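Local coordinates for protein catalase (Corynebacterium glutamicum, PDB 4B7H) that probably breaks hydrogen peroxide down to water and oxygen at a haem iron, here bound by the inhibitor nitric oxide, and also carries NADPH, at residues H70-A76 with A104-V110; V64-I68 with I323-A327; E284-W288 with S298-Y302. All coordinates share one frame. Where two conformers were deposited one is given. Residue numbers count along the deposited sequence, not the author numbering.

Contact 1: H70-A76 with A104-V110; sequences HAKGHGA and AVRFSTV. With HEM (protoporphyrin IX containing Fe), chain E; NO (nitric oxide), chain F.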
# COMPACT_ATOMS: atom_id res chain seq x y z
N HIS A 70 -0.00 14.20 15.70
CA HIS A 70 1.43 14.38 16.01
C HIS A 70 2.32 14.28 14.76
O HIS A 70 3.47 13.86 14.84
CB HIS A 70 1.92 13.41 17.10
CG HIS A 70 1.30 13.62 18.45
ND1 HIS A 70 1.95 14.28 19.47
CD2 HIS A 70 0.12 13.20 18.97
CE1 HIS A 70 1.19 14.28 20.55
NE2 HIS A 70 0.07 13.63 20.28
N ALA A 71 1.79 14.70 13.61
CA ALA A 71 2.54 14.67 12.35
C ALA A 71 3.85 15.45 12.38
O ALA A 71 4.83 15.00 11.79
CB ALA A 71 1.68 15.18 11.21
N LYS A 72 3.84 16.63 13.01
CA LYS A 72 4.99 17.53 13.01
C LYS A 72 5.87 17.31 14.23
O LYS A 72 5.49 17.67 15.35
CB LYS A 72 4.54 19.00 13.00
CG LYS A 72 5.72 19.99 12.94
CD LYS A 72 6.30 20.06 11.52
CE LYS A 72 7.64 20.81 11.43
NZ LYS A 72 7.57 22.20 11.98
N GLY A 73 7.04 16.72 14.04
CA GLY A 73 7.91 16.46 15.17
C GLY A 73 9.35 16.27 14.78
O GLY A 73 9.71 16.37 13.60
N HIS A 74 10.18 15.97 15.78
CA HIS A 74 11.62 15.90 15.60
C HIS A 74 12.17 15.21 16.82
O HIS A 74 11.48 15.07 17.83
CB HIS A 74 12.21 17.31 15.51
CG HIS A 74 11.77 18.20 16.63
ND1 HIS A 74 10.58 18.90 16.59
CD2 HIS A 74 12.32 18.46 17.84
CE1 HIS A 74 10.43 19.57 17.72
NE2 HIS A 74 11.47 19.31 18.50
N GLY A 75 13.42 14.76 16.76
CA GLY A 75 13.91 14.00 17.88
C GLY A 75 15.41 13.86 17.98
O GLY A 75 16.17 14.53 17.28
N ALA A 76 15.82 12.95 18.85
CA ALA A 76 17.23 12.78 19.18
C ALA A 76 17.41 11.48 19.93
O ALA A 76 16.44 10.76 20.19
CB ALA A 76 17.71 13.94 20.04
N ALA A 104 15.79 6.81 22.51
CA ALA A 104 15.36 7.72 21.46
C ALA A 104 14.25 8.59 22.03
O ALA A 104 13.56 8.18 22.97
CB ALA A 104 14.84 6.95 20.26
N VAL A 105 14.07 9.78 21.47
CA VAL A 105 12.94 10.63 21.83
C VAL A 105 12.40 11.32 20.59
O VAL A 105 13.16 11.66 19.70
CB VAL A 105 13.32 11.67 22.92
CG1 VAL A 105 14.28 12.73 22.37
CG2 VAL A 105 12.09 12.34 23.51
N ARG A 106 11.08 11.49 20.53
CA ARG A 106 10.48 12.36 19.53
C ARG A 106 9.55 13.35 20.23
O ARG A 106 8.73 12.95 21.07
CB ARG A 106 9.73 11.56 18.44
CG ARG A 106 9.20 12.42 17.28
CD ARG A 106 8.61 11.53 16.19
NE ARG A 106 8.04 12.28 15.06
CZ ARG A 106 6.82 12.81 15.04
NH1 ARG A 106 6.03 12.72 16.10
NH2 ARG A 106 6.40 13.45 13.94
N PHE A 107 9.72 14.62 19.90
CA PHE A 107 8.85 15.69 20.38
C PHE A 107 7.98 16.13 19.21
O PHE A 107 8.36 15.96 18.05
CB PHE A 107 9.67 16.90 20.82
CG PHE A 107 10.65 16.61 21.94
CD1 PHE A 107 10.21 16.51 23.25
CD2 PHE A 107 12.00 16.46 21.67
CE1 PHE A 107 11.11 16.26 24.28
CE2 PHE A 107 12.90 16.20 22.69
CZ PHE A 107 12.45 16.10 24.00
N SER A 108 6.83 16.72 19.49
CA SER A 108 5.89 17.03 18.42
C SER A 108 4.82 18.00 18.87
O SER A 108 4.67 18.25 20.06
CB SER A 108 5.21 15.73 17.95
OG SER A 108 4.60 15.07 19.05
N THR A 109 4.07 18.54 17.91
CA THR A 109 2.77 19.14 18.21
C THR A 109 1.72 18.05 17.97
O THR A 109 2.09 16.89 17.78
CB THR A 109 2.50 20.37 17.32
OG1 THR A 109 2.65 19.99 15.95
CG2 THR A 109 3.47 21.50 17.65
N VAL A 110 0.44 18.41 17.95
CA VAL A 110 -0.63 17.43 17.79
C VAL A 110 -1.45 17.59 16.52
O VAL A 110 -1.57 16.65 15.73
CB VAL A 110 -1.60 17.45 19.00
CG1 VAL A 110 -2.77 16.49 18.77
CG2 VAL A 110 -0.85 17.10 20.28
CHA HEM E . 0.62 9.74 18.32
CHB HEM E . -3.48 7.32 19.20
CHC HEM E . -3.93 9.74 23.37
CHD HEM E . 0.74 10.85 23.08
C1A HEM E . -0.45 8.90 18.19
C2A HEM E . -0.68 7.98 17.08
C3A HEM E . -1.80 7.31 17.35
C4A HEM E . -2.33 7.77 18.61
CMA HEM E . -2.48 6.22 16.51
CAA HEM E . 0.25 7.83 15.85
CBA HEM E . 1.34 6.82 16.16
CGA HEM E . 2.17 6.47 14.96
O1A HEM E . 3.40 6.28 15.15
O2A HEM E . 1.64 6.37 13.82
C1B HEM E . -3.99 7.78 20.40
C2B HEM E . -5.25 7.39 20.99
C3B HEM E . -5.38 8.09 22.14
C4B HEM E . -4.20 8.90 22.30
CMB HEM E . -6.23 6.38 20.36
CAB HEM E . -6.50 8.06 23.19
CBB HEM E . -7.27 6.99 23.39
C1C HEM E . -2.65 10.11 23.74
C2C HEM E . -2.18 10.43 25.08
C3C HEM E . -0.87 10.74 24.98
C4C HEM E . -0.50 10.60 23.59
CMC HEM E . -3.05 10.43 26.36
CAC HEM E . 0.16 11.10 26.08
CBC HEM E . 0.05 10.66 27.34
C1D HEM E . 1.10 10.72 21.76
C2D HEM E . 2.38 11.11 21.27
C3D HEM E . 2.36 10.78 19.80
C4D HEM E . 1.07 10.20 19.54
CMD HEM E . 3.53 11.75 22.05
CAD HEM E . 3.52 10.98 18.84
CBD HEM E . 4.54 9.87 19.06
CGD HEM E . 5.70 10.19 18.16
O1D HEM E . 5.97 9.42 17.21
O2D HEM E . 6.34 11.24 18.39
NA HEM E . -1.47 8.74 19.11
NB HEM E . -3.37 8.70 21.21
NC HEM E . -1.60 10.22 22.86
ND HEM E . 0.34 10.20 20.72
FE HEM E . -1.54 9.51 20.97
N NO F . -2.23 10.99 20.48
O NO F . -2.88 11.88 20.62
O HOH W 1 -1.09 15.86 13.13
O HOH W 2 1.63 17.68 14.55
O HOH W 3 8.74 13.34 12.19

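Contact 2: V64-I68 with I323-A327; sequences VPERI and IEQIA. Unlike the reference sequence in segment 323-327: Ile326 (reference Leu). With HEM (protoporphyrin IX containing Fe), chain E.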
# COMPACT_ATOMS: atom_id res chain seq x y z
N VAL A 64 5.28 9.32 2.45
CA VAL A 64 4.52 8.29 3.14
C VAL A 64 3.47 9.00 3.98
O VAL A 64 3.59 10.20 4.22
CB VAL A 64 5.46 7.44 4.01
CG1 VAL A 64 6.45 6.69 3.12
CG2 VAL A 64 6.22 8.32 5.00
N PRO A 65 2.41 8.29 4.42
CA PRO A 65 1.43 8.98 5.27
C PRO A 65 2.08 9.54 6.53
O PRO A 65 2.85 8.86 7.20
CB PRO A 65 0.44 7.86 5.63
CG PRO A 65 0.63 6.84 4.54
CD PRO A 65 2.09 6.87 4.24
N GLU A 66 1.78 10.80 6.85
CA GLU A 66 2.26 11.37 8.10
C GLU A 66 1.43 10.78 9.25
O GLU A 66 0.33 10.27 9.03
CB GLU A 66 2.15 12.90 8.07
CG GLU A 66 0.71 13.41 8.14
CD GLU A 66 0.57 14.92 7.99
OE1 GLU A 66 1.46 15.57 7.38
OE2 GLU A 66 -0.45 15.48 8.47
N ARG A 67 1.95 10.86 10.47
CA ARG A 67 1.18 10.44 11.64
C ARG A 67 -0.12 11.22 11.77
O ARG A 67 -0.16 12.44 11.52
CB ARG A 67 1.96 10.71 12.92
CG ARG A 67 3.19 9.88 13.08
CD ARG A 67 4.12 10.61 14.07
NE ARG A 67 5.26 9.79 14.44
CZ ARG A 67 6.31 9.57 13.66
NH1 ARG A 67 6.37 10.12 12.44
NH2 ARG A 67 7.30 8.80 14.09
N ILE A 68 -1.18 10.54 12.21
CA ILE A 68 -2.36 11.22 12.73
C ILE A 68 -2.63 10.74 14.16
O ILE A 68 -2.83 9.54 14.39
CB ILE A 68 -3.61 11.03 11.83
CG1 ILE A 68 -4.83 11.71 12.47
CG2 ILE A 68 -3.89 9.54 11.52
CD1 ILE A 68 -6.09 11.72 11.60
N ILE A 323 13.67 9.20 12.52
CA ILE A 323 12.66 9.96 13.26
C ILE A 323 11.28 9.80 12.61
O ILE A 323 10.33 9.38 13.27
CB ILE A 323 13.02 11.45 13.43
CG1 ILE A 323 14.39 11.60 14.12
CG2 ILE A 323 11.93 12.18 14.20
CD1 ILE A 323 14.47 10.98 15.51
N GLU A 324 11.17 10.11 11.32
CA GLU A 324 9.86 9.95 10.68
C GLU A 324 9.38 8.50 10.78
O GLU A 324 8.20 8.26 11.04
CB GLU A 324 9.87 10.42 9.22
CG GLU A 324 8.50 10.29 8.53
CD GLU A 324 7.42 11.21 9.10
OE1 GLU A 324 7.77 12.24 9.73
OE2 GLU A 324 6.22 10.90 8.92
N GLN A 325 10.31 7.55 10.62
CA GLN A 325 9.99 6.12 10.64
C GLN A 325 10.04 5.46 12.02
O GLN A 325 9.76 4.26 12.13
CB GLN A 325 10.93 5.34 9.72
CG GLN A 325 10.76 5.68 8.25
CD GLN A 325 11.53 4.74 7.34
OE1 GLN A 325 11.02 4.33 6.29
NE2 GLN A 325 12.76 4.39 7.74
N ILE A 326 10.41 6.18 13.07
CA ILE A 326 10.32 5.58 14.39
C ILE A 326 8.86 5.27 14.68
O ILE A 326 7.96 5.99 14.22
CB ILE A 326 11.00 6.43 15.50
CG1 ILE A 326 11.40 5.53 16.68
CG2 ILE A 326 10.11 7.59 15.97
CD1 ILE A 326 12.31 6.21 17.70
N ALA A 327 8.62 4.17 15.38
CA ALA A 327 7.27 3.72 15.67
C ALA A 327 7.11 3.63 17.18
O ALA A 327 7.26 2.56 17.77
CB ALA A 327 7.02 2.36 15.01
CHA HEM E . 0.62 9.74 18.32
CHB HEM E . -3.48 7.32 19.20
CHC HEM E . -3.93 9.74 23.37
CHD HEM E . 0.74 10.85 23.08
C1A HEM E . -0.45 8.90 18.19
C2A HEM E . -0.68 7.98 17.08
C3A HEM E . -1.80 7.31 17.35
C4A HEM E . -2.33 7.77 18.61
CMA HEM E . -2.48 6.22 16.51
CAA HEM E . 0.25 7.83 15.85
CBA HEM E . 1.34 6.82 16.16
CGA HEM E . 2.17 6.47 14.96
O1A HEM E . 3.40 6.28 15.15
O2A HEM E . 1.64 6.37 13.82
C1B HEM E . -3.99 7.78 20.40
C2B HEM E . -5.25 7.39 20.99
C3B HEM E . -5.38 8.09 22.14
C4B HEM E . -4.20 8.90 22.30
CMB HEM E . -6.23 6.38 20.36
CAB HEM E . -6.50 8.06 23.19
CBB HEM E . -7.27 6.99 23.39
C1C HEM E . -2.65 10.11 23.74
C2C HEM E . -2.18 10.43 25.08
C3C HEM E . -0.87 10.74 24.98
C4C HEM E . -0.50 10.60 23.59
CMC HEM E . -3.05 10.43 26.36
CAC HEM E . 0.16 11.10 26.08
CBC HEM E . 0.05 10.66 27.34
C1D HEM E . 1.10 10.72 21.76
C2D HEM E . 2.38 11.11 21.27
C3D HEM E . 2.36 10.78 19.80
C4D HEM E . 1.07 10.20 19.54
CMD HEM E . 3.53 11.75 22.05
CAD HEM E . 3.52 10.98 18.84
CBD HEM E . 4.54 9.87 19.06
CGD HEM E . 5.70 10.19 18.16
O1D HEM E . 5.97 9.42 17.21
O2D HEM E . 6.34 11.24 18.39
NA HEM E . -1.47 8.74 19.11
NB HEM E . -3.37 8.70 21.21
NC HEM E . -1.60 10.22 22.86
ND HEM E . 0.34 10.20 20.72
FE HEM E . -1.54 9.51 20.97
O HOH W 4 5.23 11.57 6.34
O HOH W 5 5.29 8.33 8.42
O HOH W 6 4.65 12.13 10.91

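Contact 3: E284-W288 with S298-Y302; sequences ENYRW and SQKDY. With NDP (NADPH dihydro-nicotinamide-adenine-dinucleotide phosphate), chain H.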
# COMPACT_ATOMS: atom_id res chain seq x y z
N GLU A 284 -8.77 2.63 45.90
CA GLU A 284 -10.22 2.70 46.04
C GLU A 284 -10.71 3.92 46.81
O GLU A 284 -11.79 4.45 46.55
CB GLU A 284 -10.78 1.41 46.67
CG GLU A 284 -10.16 1.03 48.01
CD GLU A 284 -10.58 -0.35 48.49
OE1 GLU A 284 -11.69 -0.47 49.05
OE2 GLU A 284 -9.80 -1.31 48.31
N ASN A 285 -9.91 4.39 47.77
CA ASN A 285 -10.33 5.49 48.63
C ASN A 285 -9.71 6.86 48.30
O ASN A 285 -9.93 7.83 49.03
CB ASN A 285 -10.09 5.15 50.10
CG ASN A 285 -10.93 3.98 50.58
OD1 ASN A 285 -12.10 3.84 50.21
ND2 ASN A 285 -10.34 3.12 51.40
N TYR A 286 -8.96 6.96 47.20
CA TYR A 286 -8.42 8.26 46.83
C TYR A 286 -9.56 9.22 46.52
O TYR A 286 -10.62 8.79 46.03
CB TYR A 286 -7.43 8.17 45.66
CG TYR A 286 -6.64 9.46 45.48
CD1 TYR A 286 -5.99 10.05 46.56
CD2 TYR A 286 -6.55 10.08 44.24
CE1 TYR A 286 -5.28 11.22 46.42
CE2 TYR A 286 -5.84 11.26 44.09
CZ TYR A 286 -5.21 11.82 45.18
OH TYR A 286 -4.50 12.99 45.05
N ARG A 287 -9.38 10.50 46.82
CA ARG A 287 -10.44 11.50 46.63
C ARG A 287 -10.86 11.62 45.16
O ARG A 287 -12.00 12.01 44.87
CB ARG A 287 -10.02 12.86 47.20
CG ARG A 287 -8.82 13.48 46.51
CD ARG A 287 -8.37 14.79 47.15
NE ARG A 287 -9.36 15.85 46.97
CZ ARG A 287 -9.07 17.15 47.04
NH1 ARG A 287 -7.83 17.54 47.29
NH2 ARG A 287 -10.03 18.05 46.87
N TRP A 288 -9.94 11.29 44.25
CA TRP A 288 -10.23 11.25 42.81
C TRP A 288 -10.06 9.84 42.28
O TRP A 288 -9.28 9.05 42.83
CB TRP A 288 -9.32 12.21 42.04
CG TRP A 288 -9.70 13.64 42.25
CD1 TRP A 288 -10.88 14.23 41.91
CD2 TRP A 288 -8.90 14.67 42.85
NE1 TRP A 288 -10.86 15.56 42.26
CE2 TRP A 288 -9.66 15.85 42.84
CE3 TRP A 288 -7.61 14.70 43.39
CZ2 TRP A 288 -9.17 17.06 43.35
CZ3 TRP A 288 -7.12 15.90 43.89
CH2 TRP A 288 -7.90 17.06 43.88
N SER A 298 -2.60 14.54 43.25
CA SER A 298 -1.96 15.67 43.91
C SER A 298 -0.56 15.31 44.42
O SER A 298 -0.37 14.25 45.02
CB SER A 298 -2.81 16.19 45.06
OG SER A 298 -2.11 17.20 45.76
N GLN A 299 0.40 16.20 44.16
CA GLN A 299 1.77 16.00 44.63
C GLN A 299 1.89 16.23 46.13
O GLN A 299 2.93 15.93 46.73
CB GLN A 299 2.73 16.87 43.82
CG GLN A 299 2.79 16.43 42.36
CD GLN A 299 3.30 17.50 41.42
OE1 GLN A 299 2.62 18.49 41.14
NE2 GLN A 299 4.49 17.28 40.89
N LYS A 300 0.83 16.75 46.73
CA LYS A 300 0.77 16.85 48.19
C LYS A 300 0.43 15.49 48.79
O LYS A 300 0.83 15.18 49.91
CB LYS A 300 -0.25 17.89 48.63
CG LYS A 300 -0.08 19.23 47.95
CD LYS A 300 -0.96 20.29 48.59
CE LYS A 300 -1.25 21.43 47.63
NZ LYS A 300 -1.85 22.61 48.33
N ASP A 301 -0.31 14.68 48.04
CA ASP A 301 -0.66 13.34 48.48
C ASP A 301 0.42 12.33 48.08
O ASP A 301 0.74 11.42 48.84
CB ASP A 301 -2.01 12.93 47.90
CG ASP A 301 -3.15 13.84 48.35
OD1 ASP A 301 -3.17 14.25 49.53
OD2 ASP A 301 -4.02 14.15 47.50
N TYR A 302 0.98 12.52 46.89
CA TYR A 302 1.97 11.61 46.33
C TYR A 302 3.12 12.42 45.76
O TYR A 302 3.10 12.78 44.58
CB TYR A 302 1.32 10.69 45.28
CG TYR A 302 0.27 9.83 45.93
CD1 TYR A 302 0.62 8.71 46.67
CD2 TYR A 302 -1.08 10.17 45.85
CE1 TYR A 302 -0.33 7.93 47.30
CE2 TYR A 302 -2.05 9.40 46.48
CZ TYR A 302 -1.66 8.28 47.20
OH TYR A 302 -2.62 7.52 47.83
PA NDP H . 1.09 21.29 43.58
O1A NDP H . 1.22 22.68 44.10
O2A NDP H . 1.86 20.30 44.38
O5B NDP H . 1.59 21.28 42.06
C5B NDP H . 1.14 22.25 41.15
C4B NDP H . 1.76 21.90 39.80
O4B NDP H . 1.30 22.84 38.83
C3B NDP H . 3.28 21.98 39.86
O3B NDP H . 3.84 20.87 39.17
C2B NDP H . 3.56 23.29 39.15
O2B NDP H . 4.85 23.40 38.57
C1B NDP H . 2.43 23.30 38.13
N9A NDP H . 2.26 24.60 37.46
C8A NDP H . 2.78 25.81 37.83
N7A NDP H . 2.41 26.75 36.93
C5A NDP H . 1.65 26.15 35.98
C6A NDP H . 1.01 26.64 34.84
N6A NDP H . 1.37 27.82 34.33
N1A NDP H . 0.29 25.78 34.06
C2A NDP H . 0.20 24.44 34.39
N3A NDP H . 0.83 23.96 35.52
C4A NDP H . 1.55 24.80 36.30
O3 NDP H . -0.49 20.94 43.51
PN NDP H . -1.10 19.53 43.00
O1N NDP H . -0.02 18.59 42.61
O2N NDP H . -2.12 19.14 44.01
O5D NDP H . -1.90 19.95 41.67
C5D NDP H . -2.65 21.15 41.63
C4D NDP H . -3.00 21.48 40.20
O4D NDP H . -1.81 21.69 39.47
C3D NDP H . -3.72 20.32 39.52
O3D NDP H . -5.13 20.44 39.64
C2D NDP H . -3.23 20.41 38.09
O2D NDP H . -4.11 21.20 37.34
C1D NDP H . -1.90 21.15 38.16
N1N NDP H . -0.75 20.25 37.90
C2N NDP H . -0.70 19.05 38.55
C3N NDP H . 0.34 18.15 38.36
C7N NDP H . 0.30 16.86 39.11
O7N NDP H . 0.91 15.74 38.53
N7N NDP H . -0.33 16.78 40.27
C4N NDP H . 1.50 18.44 37.43
C5N NDP H . 1.34 19.79 36.77
C6N NDP H . 0.25 20.61 37.03
P2B NDP H . 6.06 24.12 39.37
O1X NDP H . 5.59 25.50 39.77
O2X NDP H . 6.38 23.27 40.58
O3X NDP H . 7.24 24.18 38.42
O HOH W 7 -5.41 16.33 47.97

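Contact 1: H70-A76 with A104-V110
Two antiparallel strands of the catalase β-barrel pair here, and the loop ahead of the first brings a histidine over the haem. Axes of 73-76 and 104-108 approach to 4.4 Å at 156°. His74 with Phe107 and Ala76 with Val105 are hydrogen-bonded pairs (His74 N to Phe107 O 2.9 Å, Phe107 N to His74 O 2.8 Å); Gly73 with Ser108 and Gly75 with Arg106 are non-hydrogen-bonded pairs. A β-carbon on either glycine would clash with the partner strand, so glycine permits the close fit. Beyond the pairing, Thr109 N reaches Lys72 O (3.1 Å) and His70 N reaches Val110 O (2.9 Å). His70 ND1 donates to Ser108 OG (2.8 Å), fixing an imidazole sandwiched between Val110 CG2, a CH-π contact, and the porphyrin. Its NE2 lies 3.4 Å from NO O, the position of the distal histidine of haem catalases. Arg106 lays its guanidinium over Gly73 CA, giving NH1 and NH2 to His70 O (both 3.1 Å) and NH1 to haem propionate O2D (2.7 Å). Strand 125-132 pairs with the other edge of 100-108. On the face of His74, Ala76, Val105 and Phe107, helix 254-264 meets His74 and Ala76, Leu312 of strand 305-314 touches Val105 and Phe107, and Phe126 meets the Phe107 ring edge-to-face.

Contact 2: V64-I68 with I323-A327
At Val64 the loop 64-68 faces the end of helix 319-324 across water: water 4 lies 3.0 Å from Val64 O and 2.8 Å from Glu324 OE2. Pro65, which packs on Pro65 of the second subunit, is joined to the same carboxylate by water 5, 2.8 Å from both Pro65 O and Glu324 OE2. Glu66 instead sends its carboxylate to Gln114, where OE1 meets the backbone N. Arg67 then makes the direct link. Its NH1 donates to Glu324 O (3.0 Å) and its NH2 to Ile323 O (3.2 Å), while NH1 and Glu324 OE2 form a long salt bridge (3.6 Å); water 6 bridges Arg67 N and NH1 to OE2. Arg67 NE binds haem propionate O1D (2.9 Å). Ile68 lies beyond the reach of 323-327 and brings its O to 3.8 Å from haem C2A. One guanidinium thus ties a haem propionate to the carbonyls ending a helix, and the propionate and Glu324 supply negative charge where Arg67, Arg106 and Arg359 crowd together.

Contact 3: E284-W288 with S298-Y302
The NADPH pocket of this catalase is bordered by the turn 298-302, and the contact joins that turn to 284-288, within the long connection between strands 270-279 and 305-314. Tyr286 is the centre of the contact. Its OH accepts a hydrogen bond from Ser298 N (3.0 Å) and donates one to Asp301 OD2 (2.8 Å), so a single hydroxyl spans the start and the far side of the turn. Tyr302 directs its ring edge at the face of Tyr286 in an offset edge-to-face pair, centroids 5.6 Å apart and planes at 67°; its own OH bonds to Asp282. Within the turn, Tyr302 N bonds to Ser298 O (2.9 Å), and Ser298 OG accepts from Lys300 N (3.1 Å), an ST turn. That same OG donates to NADPH O2N (2.6 Å), and Gln299 N points almost straight at O1N (2.9 Å, 173°): both non-bridging oxygens of the phosphate on the nicotinamide side are held. Water 7 links Arg287 NH1 (2.8 Å) to Asp301 OD2 (2.6 Å), while Arg287 NE makes a salt bridge to Asp449. Trp288 brings CZ3 to 4.5 Å from Ser298 CB and also packs on helix 454-463, which supplies further residues of the pocket. The phosphate is therefore gripped by a hydroxyl and a backbone NH, donors whose placing depends on the shape of the turn; Tyr286, bonded to the turn's backbone and to Asp301, is well placed to hold that shape.

From the N terminus the chain lays down 64-68, then almost at once 70-76, which 104-110 joins to close contact 1, its nearest ends 28 residues apart. Much later 298-302 returns to 284-288 in a tight local loop, contact 3, and only afterwards does 323-327 reach back to close contact 2. Contacts 1 and 3 therefore follow one another in series, both within the span of contact 2. Contacts 1 and 2, centres 10 Å apart, touch through Ala71 with Glu66 and Ala104 with Ile326, and join barrel strands, loop and helix end around one haem. Contact 3, its centre about 32 Å from that of contact 1, serves the separate NADPH site.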